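Local coordinates for delta-aminolevulinic acid dehydratase (Toxoplasma gondii ME49, PDB 3OBK) that catalyses the condensation of two 5-aminolevulinic acid molecules into porphobilinogen, an early step of tetrapyrrole biosynthesis, and assembles as an octamer, at the interface of chains A and B. Numbering follows the deposited sequence. Chains: chain A/B, Delta-aminolevulinic acid dehydratase.

The interface of chains A and B. Residues chain A 243, 271-272, 274-275; chain B 316, 320, 323.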
# COMPACT_ATOMS: atom_id res chain seq x y z
N PRO A 243 -25.09 9.83 7.87
CA PRO A 243 -24.03 10.71 7.42
C PRO A 243 -22.76 10.70 8.28
O PRO A 243 -21.77 11.23 7.86
CB PRO A 243 -24.67 12.09 7.52
CG PRO A 243 -26.11 11.89 7.53
CD PRO A 243 -26.34 10.55 8.15
N PRO A 271 -21.68 17.62 -0.30
CA PRO A 271 -21.30 17.20 1.05
C PRO A 271 -20.82 15.77 1.18
O PRO A 271 -20.61 15.34 2.29
CB PRO A 271 -22.59 17.40 1.87
CG PRO A 271 -23.54 18.13 0.99
CD PRO A 271 -23.11 17.88 -0.42
N TYR A 272 -20.65 15.02 0.10
CA TYR A 272 -20.17 13.63 0.20
C TYR A 272 -18.97 13.34 -0.71
O TYR A 272 -18.67 12.18 -1.04
CB TYR A 272 -21.35 12.67 0.00
CG TYR A 272 -22.34 12.83 1.13
CD1 TYR A 272 -22.20 12.11 2.31
CD2 TYR A 272 -23.39 13.76 1.06
CE1 TYR A 272 -23.09 12.26 3.38
CE2 TYR A 272 -24.29 13.94 2.13
CZ TYR A 272 -24.12 13.19 3.30
OH TYR A 272 -24.97 13.37 4.37
N ASP A 274 -15.94 13.33 -0.13
CA ASP A 274 -15.01 12.39 0.52
C ASP A 274 -15.38 10.94 0.26
O ASP A 274 -14.49 10.10 0.07
CB ASP A 274 -14.88 12.62 2.03
CG ASP A 274 -16.17 12.47 2.75
OD1 ASP A 274 -17.14 13.10 2.27
OD2 ASP A 274 -16.25 11.74 3.77
N VAL A 275 -16.66 10.62 0.30
CA VAL A 275 -17.09 9.27 0.07
C VAL A 275 -16.92 8.93 -1.41
O VAL A 275 -16.48 7.84 -1.77
CB VAL A 275 -18.55 9.09 0.49
CG1 VAL A 275 -19.05 7.65 0.19
CG2 VAL A 275 -18.67 9.43 1.95
N GLU B 316 -26.04 18.50 9.40
CA GLU B 316 -25.55 17.45 8.50
C GLU B 316 -24.18 17.89 7.88
O GLU B 316 -23.27 17.08 7.69
CB GLU B 316 -26.60 17.16 7.41
CG GLU B 316 -26.18 16.12 6.37
CD GLU B 316 -27.29 15.72 5.41
OE1 GLU B 316 -28.47 16.00 5.68
OE2 GLU B 316 -26.98 15.10 4.38
N SER B 320 -20.63 16.11 8.05
CA SER B 320 -19.85 15.83 6.83
C SER B 320 -18.40 16.35 6.90
O SER B 320 -17.46 15.62 6.66
CB SER B 320 -20.56 16.40 5.60
OG SER B 320 -21.68 15.61 5.27
N ARG B 323 -16.63 13.80 9.11
CA ARG B 323 -16.44 12.54 8.40
C ARG B 323 -15.34 12.61 7.35
O ARG B 323 -14.56 11.68 7.22
CB ARG B 323 -17.73 12.11 7.73
CG ARG B 323 -17.68 10.74 7.14
CD ARG B 323 -18.82 10.52 6.13
NE ARG B 323 -18.78 11.54 5.09
CZ ARG B 323 -19.73 12.45 4.87
NH1 ARG B 323 -20.84 12.47 5.60
NH2 ARG B 323 -19.58 13.34 3.89
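The side-on salt bridge between B:Arg323 and A:Asp274 shows how one arginine can knit two subunits of an octameric porphobilinogen synthase, a TIM-barrel enzyme, across a two-fold symmetric interface. The guanidinium and carboxylate are nearly coplanar, 16° apart, and pair through two bonds: B:Arg323 NE reaches A:Asp274 OD2 at 2.9 Å, while B:Arg323 NH2 donates to A:Asp274 OD1 almost straight (174° at the hydrogen). Both carboxylate oxygens use their syn lone pairs.

Backbone carbonyls take up further N-H groups of the same guanidinium, both lying close to its plane. B:Arg323 NH1 meets a lone pair of A:Pro243 O at 2.7 Å, and B:Arg323 NH2 also donates to A:Pro271 O at 2.8 Å. A:Pro271 O accepts from B:Ser320 OG as well, at 3.2 Å and tilted from the carbonyl plane. Gripped along its edges, the guanidinium is probably fixed in rotation. Within chain B, B:Arg323 NH1 also donates to B:Ser320 OG (3.3 Å), which is tilted from the guanidinium plane.

Aromatic contact adds to these bonds: the CD1/CE1 rim of the A:Tyr272 ring lies beside the roughly parallel guanidinium, offset rather than stacked, with A:Tyr272 CD1 3.6 Å from B:Arg323 CZ. The phenol hydroxyl lies on the far side of the ring from CG, where A:Tyr272 OH donates to B:Glu316 OE2 at 2.7 Å, on the anti side and somewhat out of the carboxylate plane. An extended chain, with CG anti to the backbone N (chi1 177°), carries that carboxylate from helix 310-324 to the ring's edge.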